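Local coordinates for SufE-like protein 1, chloroplastic/mitochondrial (Arabidopsis thaliana, PDB 4PUI) that activates the chloroplast cysteine desulfurase NFS2, which supplies sulfur for iron-sulfur clusters, interacts with glutaredoxins GRXS14 and GRXS16, and is represented here by its BolA domain, at residues D27-H32 against G46-N51; M8-K13 against D73-E78. One frame throughout, in Å; residues are numbered along the deposited sequence.

Overall arrangement
The two contacts of this BolA domain illustrate how chemistry follows place in a small alpha/beta fold. Interaction 1 lies at one end of the sheet, its centre about 12 Å from the centre of the chain, where the turn after strand 22-27 meets the start of strand 49-55; polar side chains, backbone amides, waters and a histidine stack hold it. Interaction 2, its centre about 7 Å from that of the chain, joins two helical segments far apart in sequence, with an apolar floor against the sheet and the charged ends of R9, E78 and K13 at its more exposed side. Both are partly buried, and they meet where F50 of interaction 1 packs on I10 of interaction 2, CD1 to CD1 at 3.9 Å.

Interaction 1. Residues D27-H32 against G46-N51; sequences DVSYQH and GETHFN
S29 carries OG beside its own backbone N (chi1 -53°), facing the amides of T48 and H49, while D27 holds CG anti to its backbone N (chi1 -172°), on the side of S29. S29 OG accepts from T48 N at 2.8 Å and, more nearly straight, from H49 N at 3.1 Å. The same hydroxyl gives its own proton to the syn lone pair of D27 OD1, S29 OG to D27 OD1 being 2.6 Å. S29 N also donates to D27 OD1, closing an Asx turn, so two bonds fix the carboxylate and it in turn orients the hydroxyl. The Asx turn links the end of strand 22-27 to the 3-10 turn 29-31. V28 N donates to H49 O at 2.8 Å, and D27 pairs with F50 as an antiparallel non-hydrogen-bonded pair, D27 CB 3.6 Å from F50 CE2.

Beyond the turn, the H32 and H49 rings stack face to face, centroids 3.5 Å apart and planes only 9° from parallel. T48 OG1 lies in the plane of the H49 ring and shares a hydrogen bond with its ND1, which restrains the ring's rotation. Two waters bridge D27 and E47: one donates to both carboxylates and would probably ease the repulsion between them, the other donates to D27 OD2 and accepts from E47 N. E47 OE2 also accepts from G7 N.

N51 lays its amide against V28, N51 ND2 to V28 CG1 at 3.4 Å, and gives a hydrogen bond to E26. Strand 49-55 is the middle strand of the sheet, antiparallel to 22-27 and parallel to 85-91; from it F50 reaches L86 on strand 85-91 and R6 and I10 on helix 5-18.

Interaction 2. Residues M8-K13 against D73-E78; sequences MRIREK and DLLQDE
R9 meets E78 side-on, its NE and NH2 each donating to a separate carboxylate oxygen. R9 NE reaches E78 OE2 at 2.8 Å and R9 NH2 reaches E78 OE1 at 3.0 Å, both bonds almost straight and both using syn lone pairs, with the two flat groups nearly coplanar at 10°. The bend of E78 at chi2 (-68°) turns CD out of an extended course, and OE1 also forms a salt bridge with R6. An alanine in place of E78 would probably leave the guanidinium groups of R9 and R6 without their shared counter-charge and R9 freer to swing.

One residue on, I10 sets CG2 against L75 CD1 at 3.9 Å, the two side chains crossing at about a right angle. Both also touch L52 of strand 49-55, so helix 5-18 and the junction between helices 64-74 and 76-79 pack over the sheet in the alpha/beta fold of BolA-like domains. K13 runs past L75 in the opposite direction, K13 CG 4.0 Å from L75 CD2. Its ammonium then donates to L74 O, K13 NZ to L74 O 2.9 Å, in the carbonyl plane on a lone pair, where helix 64-74 comes to its end.

Interaction 1. Residues D27-H32 against G46-N51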
# COMPACT_ATOMS: atom_id res chain seq x y z
N ASP A 27 -4.53 -7.45 -4.51
CA ASP A 27 -5.00 -8.35 -3.46
C ASP A 27 -4.41 -9.74 -3.70
O ASP A 27 -4.72 -10.39 -4.69
CB ASP A 27 -6.54 -8.39 -3.49
CG ASP A 27 -7.14 -9.14 -2.31
OD1 ASP A 27 -6.43 -9.93 -1.67
OD2 ASP A 27 -8.35 -8.94 -2.04
N VAL A 28 -3.54 -10.18 -2.80
CA VAL A 28 -2.97 -11.52 -2.91
C VAL A 28 -3.37 -12.43 -1.74
O VAL A 28 -2.66 -13.37 -1.39
CB VAL A 28 -1.43 -11.46 -3.08
CG1 VAL A 28 -1.07 -10.84 -4.43
CG2 VAL A 28 -0.79 -10.70 -1.93
N SER A 29 -4.53 -12.15 -1.16
CA SER A 29 -5.03 -12.96 -0.05
C SER A 29 -5.15 -14.43 -0.40
O SER A 29 -4.97 -15.30 0.45
CB SER A 29 -6.38 -12.43 0.42
OG SER A 29 -6.30 -11.06 0.71
N TYR A 30 -5.45 -14.72 -1.67
CA TYR A 30 -5.57 -16.09 -2.14
C TYR A 30 -4.30 -16.93 -1.90
O TYR A 30 -4.36 -18.15 -1.80
CB TYR A 30 -5.96 -16.12 -3.62
CG TYR A 30 -4.89 -15.58 -4.56
CD1 TYR A 30 -3.90 -16.42 -5.07
CD2 TYR A 30 -4.87 -14.24 -4.94
CE1 TYR A 30 -2.92 -15.94 -5.92
CE2 TYR A 30 -3.89 -13.75 -5.80
CZ TYR A 30 -2.92 -14.61 -6.28
OH TYR A 30 -1.95 -14.13 -7.13
N GLN A 31 -3.15 -16.25 -1.79
CA GLN A 31 -1.86 -16.92 -1.59
C GLN A 31 -1.66 -17.40 -0.16
O GLN A 31 -0.74 -18.16 0.14
CB GLN A 31 -0.71 -15.99 -1.99
CG GLN A 31 -0.62 -15.72 -3.47
CD GLN A 31 0.34 -14.59 -3.82
OE1 GLN A 31 1.14 -14.16 -2.99
NE2 GLN A 31 0.26 -14.11 -5.06
N HIS A 32 -2.54 -16.94 0.74
CA HIS A 32 -2.39 -17.22 2.16
C HIS A 32 -3.65 -17.88 2.71
O HIS A 32 -3.73 -18.19 3.90
CB HIS A 32 -2.13 -15.92 2.92
CG HIS A 32 -0.89 -15.20 2.48
ND1 HIS A 32 0.28 -15.22 3.21
CD2 HIS A 32 -0.64 -14.44 1.39
CE1 HIS A 32 1.20 -14.51 2.59
NE2 HIS A 32 0.67 -14.02 1.48
N GLY A 46 -10.83 -12.71 2.21
CA GLY A 46 -10.63 -11.92 3.41
C GLY A 46 -9.98 -10.57 3.28
O GLY A 46 -10.00 -9.80 4.24
N GLU A 47 -9.40 -10.26 2.12
CA GLU A 47 -8.62 -9.04 1.95
C GLU A 47 -7.60 -8.90 3.06
O GLU A 47 -7.53 -7.87 3.72
CB GLU A 47 -9.52 -7.79 1.89
CG GLU A 47 -10.57 -7.85 0.79
CD GLU A 47 -11.18 -6.48 0.49
OE1 GLU A 47 -12.19 -6.14 1.11
OE2 GLU A 47 -10.62 -5.75 -0.36
N THR A 48 -6.79 -9.93 3.25
CA THR A 48 -5.82 -9.97 4.34
C THR A 48 -4.41 -9.63 3.88
O THR A 48 -3.58 -9.23 4.68
CB THR A 48 -5.77 -11.38 4.95
OG1 THR A 48 -5.50 -12.33 3.92
CG2 THR A 48 -7.09 -11.72 5.61
N HIS A 49 -4.14 -9.79 2.58
CA HIS A 49 -2.80 -9.58 2.05
C HIS A 49 -2.82 -8.80 0.75
O HIS A 49 -3.54 -9.16 -0.18
CB HIS A 49 -2.11 -10.92 1.81
CG HIS A 49 -1.84 -11.69 3.06
ND1 HIS A 49 -2.82 -12.32 3.78
CD2 HIS A 49 -0.68 -11.92 3.73
CE1 HIS A 49 -2.29 -12.91 4.84
NE2 HIS A 49 -0.99 -12.68 4.83
N PHE A 50 -2.04 -7.72 0.68
CA PHE A 50 -1.91 -6.95 -0.54
C PHE A 50 -0.46 -6.71 -0.89
O PHE A 50 0.39 -6.61 0.00
CB PHE A 50 -2.60 -5.59 -0.42
CG PHE A 50 -4.10 -5.68 -0.30
CD1 PHE A 50 -4.71 -5.95 0.91
CD2 PHE A 50 -4.90 -5.48 -1.43
CE1 PHE A 50 -6.10 -6.03 1.01
CE2 PHE A 50 -6.28 -5.55 -1.34
CZ PHE A 50 -6.89 -5.83 -0.11
N ASN A 51 -0.18 -6.63 -2.18
CA ASN A 51 1.09 -6.09 -2.67
C ASN A 51 0.83 -4.67 -3.12
O ASN A 51 -0.11 -4.41 -3.86
CB ASN A 51 1.62 -6.90 -3.87
CG ASN A 51 1.99 -8.34 -3.50
OD1 ASN A 51 2.38 -8.62 -2.37
ND2 ASN A 51 1.88 -9.25 -4.47
O HOH W 1 -9.41 -6.55 -2.43
O HOH W 2 -9.50 -11.00 -0.69
O HOH W 3 2.66 -12.10 -3.98

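Interaction 2. Residues M8-K13 against D73-E78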
# COMPACT_ATOMS: atom_id res chain seq x y z
N MET A 8 -10.17 -1.04 -2.15
CA MET A 8 -10.60 0.27 -2.64
C MET A 8 -10.24 1.37 -1.64
O MET A 8 -9.77 2.44 -2.03
CB MET A 8 -12.09 0.27 -2.96
CG MET A 8 -12.45 -0.57 -4.16
SD MET A 8 -11.48 -0.10 -5.62
CE MET A 8 -12.31 1.39 -6.15
N ARG A 9 -10.45 1.09 -0.35
CA ARG A 9 -10.07 2.06 0.68
C ARG A 9 -8.56 2.32 0.70
O ARG A 9 -8.14 3.47 0.87
CB ARG A 9 -10.50 1.59 2.08
CG ARG A 9 -11.98 1.66 2.32
CD ARG A 9 -12.30 1.51 3.81
NE ARG A 9 -11.76 0.28 4.39
CZ ARG A 9 -12.44 -0.85 4.49
NH1 ARG A 9 -13.67 -0.93 4.04
NH2 ARG A 9 -11.87 -1.93 5.04
N ILE A 10 -7.77 1.26 0.54
CA ILE A 10 -6.31 1.38 0.52
C ILE A 10 -5.89 2.24 -0.66
O ILE A 10 -5.10 3.17 -0.50
CB ILE A 10 -5.63 -0.01 0.45
CG1 ILE A 10 -5.76 -0.74 1.80
CG2 ILE A 10 -4.15 0.11 0.07
CD1 ILE A 10 -5.28 -2.19 1.72
N ARG A 11 -6.43 1.96 -1.83
CA ARG A 11 -6.11 2.75 -3.02
C ARG A 11 -6.49 4.22 -2.82
O ARG A 11 -5.71 5.12 -3.13
CB ARG A 11 -6.80 2.18 -4.26
CG ARG A 11 -6.69 3.08 -5.48
CD ARG A 11 -7.12 2.37 -6.75
NE ARG A 11 -6.03 1.62 -7.35
CZ ARG A 11 -5.06 2.16 -8.09
NH1 ARG A 11 -5.03 3.47 -8.32
NH2 ARG A 11 -4.11 1.39 -8.60
N GLU A 12 -7.67 4.47 -2.28
CA GLU A 12 -8.11 5.86 -2.12
C GLU A 12 -7.25 6.62 -1.10
O GLU A 12 -6.95 7.81 -1.29
CB GLU A 12 -9.59 5.91 -1.74
CG GLU A 12 -10.51 5.72 -2.94
CD GLU A 12 -11.95 5.49 -2.56
OE1 GLU A 12 -12.40 6.08 -1.55
OE2 GLU A 12 -12.64 4.71 -3.26
N LYS A 13 -6.86 5.94 -0.03
CA LYS A 13 -6.04 6.56 1.01
C LYS A 13 -4.67 6.94 0.45
O LYS A 13 -4.17 8.03 0.69
CB LYS A 13 -5.89 5.61 2.20
CG LYS A 13 -5.02 6.14 3.35
CD LYS A 13 -5.66 7.33 4.04
CE LYS A 13 -4.83 7.81 5.23
NZ LYS A 13 -5.31 7.27 6.53
N ASP A 73 1.81 3.46 8.62
CA ASP A 73 1.11 4.47 9.42
C ASP A 73 -0.17 4.94 8.75
O ASP A 73 -1.21 5.10 9.39
CB ASP A 73 2.04 5.66 9.70
CG ASP A 73 1.32 6.83 10.33
OD1 ASP A 73 0.91 6.70 11.49
OD2 ASP A 73 1.18 7.89 9.68
N LEU A 74 -0.11 5.17 7.44
CA LEU A 74 -1.28 5.63 6.70
C LEU A 74 -2.39 4.60 6.71
O LEU A 74 -3.57 4.94 6.63
CB LEU A 74 -0.92 5.93 5.25
CG LEU A 74 -0.00 7.12 4.99
CD1 LEU A 74 0.34 7.17 3.51
CD2 LEU A 74 -0.66 8.41 5.45
N LEU A 75 -2.01 3.33 6.78
CA LEU A 75 -2.97 2.26 6.64
C LEU A 75 -3.23 1.53 7.95
O LEU A 75 -3.78 0.43 7.95
CB LEU A 75 -2.51 1.26 5.58
CG LEU A 75 -2.36 1.86 4.17
CD1 LEU A 75 -1.85 0.82 3.19
CD2 LEU A 75 -3.68 2.44 3.72
N GLN A 76 -2.86 2.15 9.07
CA GLN A 76 -2.88 1.45 10.35
C GLN A 76 -4.28 1.00 10.74
O GLN A 76 -4.44 -0.03 11.38
CB GLN A 76 -2.25 2.29 11.46
CG GLN A 76 -2.98 3.57 11.77
CD GLN A 76 -2.30 4.33 12.89
OE1 GLN A 76 -2.49 4.03 14.07
NE2 GLN A 76 -1.51 5.33 12.52
N ASP A 77 -5.30 1.75 10.32
CA ASP A 77 -6.66 1.37 10.73
C ASP A 77 -7.08 0.06 10.08
O ASP A 77 -7.82 -0.71 10.67
CB ASP A 77 -7.65 2.49 10.43
CG ASP A 77 -7.55 3.62 11.43
OD1 ASP A 77 -7.19 3.35 12.60
OD2 ASP A 77 -7.81 4.78 11.06
N GLU A 78 -6.57 -0.20 8.88
CA GLU A 78 -6.82 -1.48 8.21
C GLU A 78 -6.07 -2.59 8.92
O GLU A 78 -6.61 -3.68 9.15
CB GLU A 78 -6.38 -1.43 6.74
CG GLU A 78 -7.01 -0.29 5.92
CD GLU A 78 -8.50 -0.46 5.71
OE1 GLU A 78 -9.02 -1.56 5.96
OE2 GLU A 78 -9.14 0.51 5.27